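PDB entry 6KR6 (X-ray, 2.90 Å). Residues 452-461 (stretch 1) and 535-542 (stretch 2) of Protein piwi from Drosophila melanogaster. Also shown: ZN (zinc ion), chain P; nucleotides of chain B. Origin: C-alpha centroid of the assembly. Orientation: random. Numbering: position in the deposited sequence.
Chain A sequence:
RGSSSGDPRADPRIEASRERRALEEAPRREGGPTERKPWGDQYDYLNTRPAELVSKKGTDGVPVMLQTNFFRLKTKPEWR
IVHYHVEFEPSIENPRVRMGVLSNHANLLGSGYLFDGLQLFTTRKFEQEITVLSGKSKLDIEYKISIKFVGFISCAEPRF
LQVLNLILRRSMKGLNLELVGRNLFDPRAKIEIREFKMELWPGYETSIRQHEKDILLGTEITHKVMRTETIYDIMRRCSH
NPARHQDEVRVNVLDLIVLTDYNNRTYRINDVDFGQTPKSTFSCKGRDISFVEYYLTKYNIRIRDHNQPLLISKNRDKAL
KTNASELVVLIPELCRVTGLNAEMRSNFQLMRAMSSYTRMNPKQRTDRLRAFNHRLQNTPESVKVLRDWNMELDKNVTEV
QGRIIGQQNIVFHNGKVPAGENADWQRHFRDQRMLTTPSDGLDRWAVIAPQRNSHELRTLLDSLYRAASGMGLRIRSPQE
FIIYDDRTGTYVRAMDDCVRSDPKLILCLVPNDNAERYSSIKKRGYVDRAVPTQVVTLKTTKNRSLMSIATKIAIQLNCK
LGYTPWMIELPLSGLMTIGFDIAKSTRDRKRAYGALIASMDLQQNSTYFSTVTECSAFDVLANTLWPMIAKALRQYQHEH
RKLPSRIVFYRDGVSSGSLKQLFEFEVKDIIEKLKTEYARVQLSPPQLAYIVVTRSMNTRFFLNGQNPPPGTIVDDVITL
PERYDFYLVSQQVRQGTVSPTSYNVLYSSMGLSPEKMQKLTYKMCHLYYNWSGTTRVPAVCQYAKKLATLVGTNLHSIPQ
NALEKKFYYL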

# COMPACT_ATOMS: atom_id res chain seq x y z
N ARG A 452 -22.36 15.12 34.12
CA ARG A 452 -22.26 16.46 33.55
C ARG A 452 -22.90 16.56 32.17
O ARG A 452 -23.37 17.64 31.79
CB ARG A 452 -20.79 16.88 33.48
N ASN A 453 -22.94 15.46 31.42
CA ASN A 453 -23.31 15.49 30.01
C ASN A 453 -24.67 14.85 29.73
O ASN A 453 -24.90 14.32 28.63
CB ASN A 453 -22.22 14.82 29.17
CG ASN A 453 -20.84 15.40 29.44
OD1 ASN A 453 -20.70 16.58 29.75
ND2 ASN A 453 -19.82 14.56 29.34
N SER A 454 -25.58 14.90 30.70
CA SER A 454 -26.89 14.30 30.53
C SER A 454 -27.70 15.00 29.44
O SER A 454 -28.47 14.35 28.73
CB SER A 454 -27.66 14.32 31.85
OG SER A 454 -26.97 13.60 32.85
N HIS A 455 -27.52 16.31 29.28
CA HIS A 455 -28.27 17.06 28.27
C HIS A 455 -27.89 16.60 26.86
O HIS A 455 -28.76 16.25 26.05
CB HIS A 455 -28.00 18.55 28.44
CG HIS A 455 -28.81 19.43 27.54
ND1 HIS A 455 -30.11 19.13 27.19
CD2 HIS A 455 -28.51 20.60 26.93
CE1 HIS A 455 -30.57 20.08 26.39
NE2 HIS A 455 -29.62 20.98 26.22
N GLU A 456 -26.59 16.58 26.56
CA GLU A 456 -26.14 16.11 25.26
C GLU A 456 -26.44 14.63 25.07
O GLU A 456 -26.72 14.19 23.95
CB GLU A 456 -24.64 16.37 25.09
CG GLU A 456 -23.91 16.70 26.38
CD GLU A 456 -24.01 18.17 26.75
OE1 GLU A 456 -24.20 19.00 25.84
OE2 GLU A 456 -23.90 18.49 27.95
N LEU A 457 -26.41 13.84 26.15
CA LEU A 457 -26.79 12.44 26.03
C LEU A 457 -28.25 12.30 25.63
O LEU A 457 -28.59 11.46 24.79
CB LEU A 457 -26.53 11.70 27.34
CG LEU A 457 -26.96 10.24 27.29
CD1 LEU A 457 -26.17 9.51 26.21
CD2 LEU A 457 -26.81 9.56 28.64
N ARG A 458 -29.13 13.11 26.22
CA ARG A 458 -30.55 13.05 25.86
C ARG A 458 -30.76 13.49 24.42
O ARG A 458 -31.58 12.90 23.70
CB ARG A 458 -31.37 13.91 26.82
N THR A 459 -30.03 14.51 23.98
CA THR A 459 -30.11 14.92 22.57
C THR A 459 -29.70 13.78 21.65
O THR A 459 -30.41 13.46 20.68
CB THR A 459 -29.23 16.15 22.34
OG1 THR A 459 -29.45 17.11 23.38
CG2 THR A 459 -29.57 16.79 21.00
N LEU A 460 -28.56 13.16 21.94
CA LEU A 460 -28.08 12.03 21.14
C LEU A 460 -29.09 10.89 21.12
O LEU A 460 -29.34 10.29 20.07
CB LEU A 460 -26.73 11.55 21.67
CG LEU A 460 -26.21 10.24 21.08
CD1 LEU A 460 -25.86 10.42 19.61
CD2 LEU A 460 -25.01 9.73 21.87
N LEU A 461 -29.69 10.59 22.27
CA LEU A 461 -30.62 9.47 22.35
C LEU A 461 -31.90 9.76 21.58
O LEU A 461 -32.46 8.86 20.94
CB LEU A 461 -30.92 9.13 23.81
CG LEU A 461 -29.78 8.48 24.59
CD1 LEU A 461 -30.22 8.14 26.01
CD2 LEU A 461 -29.29 7.24 23.87
N VAL A 535 -19.04 3.96 20.77
CA VAL A 535 -18.44 5.13 21.39
C VAL A 535 -18.83 6.36 20.58
O VAL A 535 -18.78 6.34 19.34
CB VAL A 535 -16.91 5.00 21.49
CG1 VAL A 535 -16.29 6.26 22.07
CG2 VAL A 535 -16.53 3.79 22.33
N VAL A 536 -19.22 7.42 21.27
CA VAL A 536 -19.62 8.68 20.65
C VAL A 536 -18.85 9.81 21.31
O VAL A 536 -18.96 10.01 22.53
CB VAL A 536 -21.14 8.93 20.77
CG1 VAL A 536 -21.50 10.29 20.20
CG2 VAL A 536 -21.91 7.83 20.06
N THR A 537 -18.06 10.53 20.52
CA THR A 537 -17.33 11.68 21.04
C THR A 537 -18.30 12.80 21.39
O THR A 537 -19.33 12.98 20.73
CB THR A 537 -16.30 12.17 20.02
OG1 THR A 537 -15.54 11.06 19.54
CG2 THR A 537 -15.36 13.19 20.63
N LEU A 538 -17.97 13.55 22.45
CA LEU A 538 -18.87 14.60 22.92
C LEU A 538 -19.12 15.65 21.84
O LEU A 538 -20.24 16.17 21.72
CB LEU A 538 -18.31 15.26 24.18
CG LEU A 538 -19.20 16.31 24.84
CD1 LEU A 538 -20.52 15.69 25.26
CD2 LEU A 538 -18.50 16.94 26.02
N LYS A 539 -18.10 15.97 21.04
CA LYS A 539 -18.26 16.92 19.96
C LYS A 539 -19.31 16.49 18.95
O LYS A 539 -19.89 17.33 18.26
CB LYS A 539 -16.92 17.14 19.24
N THR A 540 -19.59 15.18 18.87
CA THR A 540 -20.59 14.69 17.93
C THR A 540 -22.00 15.11 18.34
O THR A 540 -22.83 15.42 17.49
CB THR A 540 -20.49 13.17 17.81
OG1 THR A 540 -19.19 12.81 17.33
CG2 THR A 540 -21.55 12.63 16.86
N THR A 541 -22.27 15.12 19.65
CA THR A 541 -23.62 15.47 20.11
C THR A 541 -23.95 16.93 19.80
O THR A 541 -25.09 17.24 19.44
CB THR A 541 -23.75 15.21 21.61
OG1 THR A 541 -22.75 15.96 22.32
CG2 THR A 541 -23.57 13.73 21.91
N LYS A 542 -22.97 17.82 19.92
CA LYS A 542 -23.18 19.24 19.65
C LYS A 542 -23.17 19.58 18.17
O LYS A 542 -23.23 20.76 17.82
CB LYS A 542 -22.12 20.07 20.38
ZN ZN P . -29.17 21.64 24.37
OP3 U B 1 -18.01 3.13 16.90
P U B 1 -16.75 2.90 17.64
OP1 U B 1 -17.04 1.96 18.75
OP2 U B 1 -15.72 2.52 16.64
O5' U B 1 -16.30 4.27 18.30
C5' U B 1 -15.81 5.35 17.50
C4' U B 1 -15.79 6.65 18.26
O4' U B 1 -14.65 6.66 19.16
C3' U B 1 -15.69 7.91 17.41
O3' U B 1 -16.48 8.94 17.99
C2' U B 1 -14.21 8.28 17.51
O2' U B 1 -13.93 9.65 17.32
C1' U B 1 -13.89 7.84 18.94
N1 U B 1 -12.47 7.52 19.15
C2 U B 1 -11.90 7.90 20.35
O2 U B 1 -12.53 8.46 21.23
N3 U B 1 -10.57 7.59 20.49
C4 U B 1 -9.76 6.96 19.56
O4 U B 1 -8.57 6.76 19.84
C5 U B 1 -10.42 6.61 18.34
C6 U B 1 -11.72 6.90 18.18
P A B 2 -17.23 10.01 17.06
OP1 A B 2 -16.18 10.72 16.28
OP2 A B 2 -18.19 10.79 17.89
O5' A B 2 -18.07 9.13 16.03
C5' A B 2 -19.02 8.17 16.47
C4' A B 2 -19.81 7.65 15.29
O4' A B 2 -20.74 8.68 14.87
C3' A B 2 -18.98 7.33 14.06
O3' A B 2 -18.48 6.00 14.07
C2' A B 2 -19.93 7.61 12.90
O2' A B 2 -20.78 6.50 12.68
C1' A B 2 -20.78 8.75 13.46
N9 A B 2 -20.29 10.09 13.07
C8 A B 2 -19.78 11.05 13.92
N7 A B 2 -19.45 12.16 13.32
C5 A B 2 -19.77 11.93 11.99
C6 A B 2 -19.66 12.73 10.84
N6 A B 2 -19.17 13.97 10.85
N1 A B 2 -20.07 12.21 9.66
C2 A B 2 -20.56 10.96 9.66
N3 A B 2 -20.72 10.11 10.67
C4 A B 2 -20.30 10.66 11.82

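What sets this contact apart is that the segment packed against the helix of stretch 1 is also the one that grips the first two nucleotides of chain B, while no hydrogen bond joins the two protein stretches. Thr 537 N donates to A2 OP2 at 2.6 Å, with an N-H...acceptor angle of 147°, and Thr 540 OG1 donates to the same oxygen, A2 OP2, at 2.3 Å, very short for a hydrogen bond and best read with caution at 2.90 Å resolution. Thr 537 OG1 also donates to U1 O3' at 2.8 Å.

The protein-protein contact is small, burying 298 Å² summed over both sides, and rests on van der Waals packing. Asn 453, at the N-cap position just before the helix, and Glu 456 and Leu 460 within it, spaced three and four residues apart, all have CA-to-CB bonds that point toward stretch 2. The nearest CA atoms across the stretches are those of Leu 460 and Thr 541, 5.7 Å apart. Here Leu 460 CB meets Thr 541 CG2 at 3.8 Å, and Leu 460 CD2 reaches Val 536 CG1 at 3.9 Å, an apolar pair.

Thr 541 has the largest covered area, 69 Å². Its OG1 lies 3.4 Å from Glu 456 CB, but its hydrogen bond runs within its own stretch, to Leu 538 O at 2.6 Å; the backbone bond from Thr 541 N to that same oxygen is weak, at 3.1 Å. The side chain therefore reinforces a loosely bonded turn while its methyl packs on Leu 460.

Leu 538 starts sideways, yet its end comes nearer: CD1 lies 3.7 Å from Glu 456 CG and 4.2 Å from Asn 453 CG. Glu 456 thus contributes aliphatic carbons here. His 455, out of reach of stretch 2, binds zinc through NE2 at 2.0 Å.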